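Local atomic coordinates of carboxypeptidase D (Drosophila melanogaster, PDB entry 3MN8), a protein that removes C-terminal arginine or lysine residues from peptides and proteins as a zinc-dependent metallocarboxypeptidase, processing growth factors, peptide hormones and neuropeptides. Residues F248-L251 and A252-S256; P318-W321 and Q322-A326. All coordinates share one frame; numbering follows the deposited sequence.

Overall arrangement
Contact 1 lies within helix 245-257 and contact 2 within helix 317-333, so each is a local contact between successive turns of one helix. Contact 1 comes first along the chain. Their centres are about 17 Å apart. Both belong to the M14 zinc carboxypeptidase domain, the first of the three carboxypeptidase-like domains of the whole protein, and the transthyretin-like domain follows later in the chain. One of the places where the two helices meet is Tyr255 OH and Asn324 OD1, 2.5 Å apart, a probable hydrogen bond. The side chains of Tyr255 and Asn324 lie about 8 and 9 Å from that of Glu305, the predicted proton donor/acceptor, on strand 300-305 of the central sheet.

Contact 1 (F248-L251 and A252-S256); sequences FKQL and AHTYS
Residues 248-251 and 252-256 are consecutive turns of helix 245-257. They are joined by backbone bonds four residues apart. Ala252 N donates to Phe248 O over 2.9 Å, almost straight at 177°. His253 N reaches Lys249 O, Thr254 N reaches Gln250 O, and Tyr255 N closes a longer bond of 3.3 Å to Leu251 O.

Two side chains fold back onto this backbone. The hydroxyl of Thr254 donates to the carbonyl of its own i-4 residue, with OG1 2.6 Å from Gln250 O. Its first torsion, chi1 -57°, sets OG1 beside the backbone N, and from there it can reach back one turn. OG1 lies above the carbonyl plane. Thr254 N, 2.8 Å from Gln250 O, comes from the opposite face, so two donors of one residue grip a single oxygen. His253 does something similar but less well. His253 ND1 makes a weak bond of 3.1 Å to Lys249 O, bent to 121°.

The other side chains mostly contact neighbouring parts of the domain. Phe248, Leu251 and Tyr255 lie against strand 300-305, and Phe248 also meets the rings of Phe300 and Tyr294. Ala252 touches strands 222-225 and 276-278. Lys249 NZ forms a salt bridge with Asp245, one turn earlier in the same helix, and Gln250 NE2 bonds to Gln334.

This is a helix packed on the central sheet of the carboxypeptidase domain, with a threonine side chain bonded back to the helix. The bond to Gln250 O uses the hydroxyl's proton within the helix itself and probably helps to fix the rotation of the Thr254 side chain. Gln250 O is probably more polarised than a helix carbonyl with one donor.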
loop_
_atom_site.group_PDB
_atom_site.type_symbol
_atom_site.label_atom_id
_atom_site.label_comp_id
_atom_site.label_asym_id
_atom_site.label_seq_id
_atom_site.Cartn_x
_atom_site.Cartn_y
_atom_site.Cartn_z
ATOM N N PHE A 248 -10.635 -3.490 6.630
ATOM C CA PHE A 248 -9.252 -3.500 7.067
ATOM C C PHE A 248 -8.872 -4.869 7.584
ATOM O O PHE A 248 -7.836 -5.411 7.202
ATOM C CB PHE A 248 -8.966 -2.387 8.079
ATOM C CG PHE A 248 -8.422 -1.149 7.439
ATOM C CD1 PHE A 248 -7.233 -1.198 6.736
ATOM C CD2 PHE A 248 -9.107 0.041 7.501
ATOM C CE1 PHE A 248 -6.726 -0.077 6.127
ATOM C CE2 PHE A 248 -8.607 1.169 6.889
ATOM C CZ PHE A 248 -7.407 1.108 6.201
ATOM N N LYS A 249 -9.735 -5.437 8.422
ATOM C CA LYS A 249 -9.528 -6.781 8.957
ATOM C C LYS A 249 -9.457 -7.828 7.842
ATOM O O LYS A 249 -8.701 -8.797 7.943
ATOM C CB LYS A 249 -10.618 -7.131 9.972
ATOM C CG LYS A 249 -10.169 -6.955 11.413
ATOM C CD LYS A 249 -11.316 -6.951 12.419
ATOM C CE LYS A 249 -10.771 -6.616 13.807
ATOM N NZ LYS A 249 -11.817 -6.061 14.709
ATOM N N GLN A 250 -10.235 -7.622 6.776
ATOM C CA GLN A 250 -10.211 -8.521 5.621
ATOM C C GLN A 250 -8.873 -8.422 4.877
ATOM O O GLN A 250 -8.288 -9.428 4.481
ATOM C CB GLN A 250 -11.390 -8.246 4.671
ATOM C CG GLN A 250 -11.432 -9.206 3.481
ATOM C CD GLN A 250 -12.769 -9.224 2.750
ATOM O OE1 GLN A 250 -13.836 -9.173 3.365
ATOM N NE2 GLN A 250 -12.712 -9.325 1.431
ATOM N N LEU A 251 -8.390 -7.201 4.708
ATOM C CA LEU A 251 -7.090 -6.982 4.096
ATOM C C LEU A 251 -5.987 -7.652 4.888
ATOM O O LEU A 251 -5.224 -8.457 4.354
ATOM C CB LEU A 251 -6.811 -5.489 3.975
ATOM C CG LEU A 251 -7.786 -4.782 3.037
ATOM C CD1 LEU A 251 -7.576 -3.277 3.051
ATOM C CD2 LEU A 251 -7.692 -5.362 1.623
ATOM N N ALA A 252 -5.901 -7.312 6.166
ATOM C CA ALA A 252 -4.900 -7.903 7.049
ATOM C C ALA A 252 -4.953 -9.428 7.038
ATOM O O ALA A 252 -3.910 -10.093 7.077
ATOM C CB ALA A 252 -5.072 -7.374 8.475
ATOM N N HIS A 253 -6.166 -9.979 6.999
ATOM C CA HIS A 253 -6.335 -11.430 7.031
ATOM C C HIS A 253 -5.936 -12.045 5.712
ATOM O O HIS A 253 -5.373 -13.140 5.684
ATOM C CB HIS A 253 -7.766 -11.825 7.369
ATOM C CG HIS A 253 -7.990 -12.090 8.829
ATOM N ND1 HIS A 253 -8.943 -11.425 9.574
ATOM C CD2 HIS A 253 -7.379 -12.948 9.684
ATOM C CE1 HIS A 253 -8.909 -11.857 10.822
ATOM N NE2 HIS A 253 -7.971 -12.784 10.914
ATOM N N THR A 254 -6.222 -11.336 4.623
ATOM C CA THR A 254 -5.799 -11.789 3.301
ATOM C C THR A 254 -4.301 -12.084 3.267
ATOM O O THR A 254 -3.871 -13.095 2.721
ATOM C CB THR A 254 -6.083 -10.749 2.219
ATOM O OG1 THR A 254 -7.476 -10.423 2.218
ATOM C CG2 THR A 254 -5.689 -11.299 0.869
ATOM N N TYR A 255 -3.505 -11.189 3.844
ATOM C CA TYR A 255 -2.057 -11.365 3.846
ATOM C C TYR A 255 -1.628 -12.453 4.836
ATOM O O TYR A 255 -0.867 -13.364 4.498
ATOM C CB TYR A 255 -1.349 -10.040 4.166
ATOM C CG TYR A 255 0.117 -10.053 3.801
ATOM C CD1 TYR A 255 1.051 -10.698 4.617
ATOM C CD2 TYR A 255 0.569 -9.434 2.633
ATOM C CE1 TYR A 255 2.405 -10.723 4.285
ATOM C CE2 TYR A 255 1.918 -9.452 2.286
ATOM C CZ TYR A 255 2.832 -10.100 3.118
ATOM O OH TYR A 255 4.169 -10.126 2.788
ATOM N N SER A 256 -2.124 -12.358 6.062
ATOM C CA SER A 256 -1.698 -13.290 7.088
ATOM C C SER A 256 -2.176 -14.704 6.758
ATOM O O SER A 256 -1.401 -15.661 6.829
ATOM C CB SER A 256 -2.209 -12.839 8.458
ATOM O OG SER A 256 -1.685 -13.654 9.493
#

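Contact 2 (P318-W321 and Q322-A326); sequences PQEW and QRNKA
The indole of Trp321 and the chain of Lys325 meet one turn apart in helix 317-333. Lys325 crosses one face of the ring, with CG 3.4 Å above its plane and offset toward the rim. Lys325 CG is nearest to Trp321 CZ2, at 3.6 Å. With CG anti to the backbone N (chi1 -166°) and the chain extended beyond it, the methylenes run over the CE2-CZ2 bond of the indole and on toward NE1. NZ and Trp321 NE1 both reach Glu32, and NZ also pairs with Glu30. The amide of Gln322 stands nearly upright to the ring, 86° between planes, with NE2 3.5 Å from Trp321 CD1. Trp321 packs on Met114 and Lys325 on Tyr117, of helix 106-121, and Trp321 also meets Phe34 edge-to-face.

On another side of the helix, Glu320 and Arg323 cross with carboxylate and guanidinium planes nearly perpendicular. Their salt bridge is long, Glu320 OE1 to Arg323 NH1 being 3.7 Å.

Asn324 turns its amide back along the helix. Asn324 ND2 donates to Glu320 O over 2.6 Å, at 169° and with the oxygen in the amide plane. Glu320 O also takes Asn324 N at 3.1 Å. This leaves OD1 directed at the hydroxyl of Tyr255.

Holding ND2 on a backbone carbonyl fixes the amide's rotation and presents OD1 as an acceptor toward helix 245-257. The lysine charge is probably balanced by Glu30 and Glu32.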
loop_
_atom_site.group_PDB
_atom_site.type_symbol
_atom_site.label_atom_id
_atom_site.label_comp_id
_atom_site.label_asym_id
_atom_site.label_seq_id
_atom_site.Cartn_x
_atom_site.Cartn_y
_atom_site.Cartn_z
ATOM N N PRO A 318 15.449 -16.036 -0.324
ATOM C CA PRO A 318 14.651 -16.930 -1.165
ATOM C C PRO A 318 13.461 -17.540 -0.429
ATOM O O PRO A 318 12.380 -17.620 -1.020
ATOM C CB PRO A 318 15.656 -17.997 -1.568
ATOM C CG PRO A 318 16.954 -17.262 -1.602
ATOM C CD PRO A 318 16.886 -16.325 -0.434
ATOM N N GLN A 319 13.649 -17.943 0.831
ATOM C CA GLN A 319 12.542 -18.406 1.695
ATOM C C GLN A 319 11.444 -17.348 1.935
ATOM O O GLN A 319 10.232 -17.630 1.834
ATOM C CB GLN A 319 13.078 -18.866 3.060
ATOM C CG GLN A 319 13.375 -20.353 3.173
ATOM C CD GLN A 319 14.863 -20.637 3.298
ATOM O OE1 GLN A 319 15.273 -21.577 3.985
ATOM N NE2 GLN A 319 15.681 -19.816 2.637
ATOM N N GLU A 320 11.880 -16.139 2.288
ATOM C CA GLU A 320 10.964 -15.032 2.503
ATOM C C GLU A 320 10.131 -14.817 1.253
ATOM O O GLU A 320 8.933 -14.521 1.335
ATOM C CB GLU A 320 11.720 -13.749 2.865
ATOM C CG GLU A 320 12.588 -13.861 4.128
ATOM C CD GLU A 320 11.784 -14.094 5.417
ATOM O OE1 GLU A 320 10.546 -14.258 5.346
ATOM O OE2 GLU A 320 12.397 -14.107 6.512
ATOM N N TRP A 321 10.752 -14.982 0.089
ATOM C CA TRP A 321 10.003 -14.828 -1.155
ATOM C C TRP A 321 8.854 -15.837 -1.267
ATOM O O TRP A 321 7.717 -15.459 -1.561
ATOM C CB TRP A 321 10.905 -14.907 -2.394
ATOM C CG TRP A 321 10.098 -15.082 -3.650
ATOM C CD1 TRP A 321 9.967 -16.218 -4.380
ATOM C CD2 TRP A 321 9.264 -14.097 -4.283
ATOM N NE1 TRP A 321 9.124 -16.006 -5.439
ATOM C CE2 TRP A 321 8.674 -14.712 -5.405
ATOM C CE3 TRP A 321 8.957 -12.756 -4.010
ATOM C CZ2 TRP A 321 7.796 -14.032 -6.261
ATOM C CZ3 TRP A 321 8.091 -12.082 -4.867
ATOM C CH2 TRP A 321 7.525 -12.721 -5.978
ATOM N N GLN A 322 9.148 -17.113 -1.025
ATOM C CA GLN A 322 8.143 -18.160 -1.183
ATOM C C GLN A 322 6.971 -18.017 -0.214
ATOM O O GLN A 322 5.839 -18.371 -0.551
ATOM C CB GLN A 322 8.765 -19.546 -1.053
ATOM C CG GLN A 322 8.491 -20.429 -2.248
ATOM C CD GLN A 322 9.203 -19.947 -3.496
ATOM O OE1 GLN A 322 8.628 -19.921 -4.587
ATOM N NE2 GLN A 322 10.465 -19.554 -3.340
ATOM N N ARG A 323 7.241 -17.498 0.980
ATOM C CA ARG A 323 6.184 -17.271 1.972
ATOM C C ARG A 323 5.270 -16.099 1.615
ATOM O O ARG A 323 4.038 -16.210 1.653
ATOM C CB ARG A 323 6.801 -17.028 3.349
ATOM C CG ARG A 323 7.811 -18.085 3.725
ATOM C CD ARG A 323 8.553 -17.715 4.988
ATOM N NE ARG A 323 9.225 -18.864 5.588
ATOM C CZ ARG A 323 10.092 -18.762 6.587
ATOM N NH1 ARG A 323 10.380 -17.561 7.078
ATOM N NH2 ARG A 323 10.667 -19.849 7.090
ATOM N N ASN A 324 5.878 -14.970 1.269
ATOM C CA ASN A 324 5.125 -13.751 1.062
ATOM C C ASN A 324 4.520 -13.681 -0.327
ATOM O O ASN A 324 3.609 -12.889 -0.579
ATOM C CB ASN A 324 6.015 -12.544 1.312
ATOM C CG ASN A 324 6.471 -12.447 2.754
ATOM O OD1 ASN A 324 5.885 -11.708 3.546
ATOM N ND2 ASN A 324 7.520 -13.196 3.107
ATOM N N LYS A 325 5.029 -14.517 -1.225
ATOM C CA LYS A 325 4.582 -14.544 -2.621
ATOM C C LYS A 325 3.056 -14.487 -2.784
ATOM O O LYS A 325 2.536 -13.576 -3.426
ATOM C CB LYS A 325 5.135 -15.795 -3.308
ATOM C CG LYS A 325 5.050 -15.815 -4.823
ATOM C CD LYS A 325 5.485 -17.183 -5.282
ATOM C CE LYS A 325 5.532 -17.297 -6.779
ATOM N NZ LYS A 325 6.096 -18.622 -7.152
ATOM N N ALA A 326 2.362 -15.469 -2.205
ATOM C CA ALA A 326 0.904 -15.570 -2.273
ATOM C C ALA A 326 0.176 -14.416 -1.567
ATOM O O ALA A 326 -0.832 -13.893 -2.070
ATOM C CB ALA A 326 0.447 -16.905 -1.701
#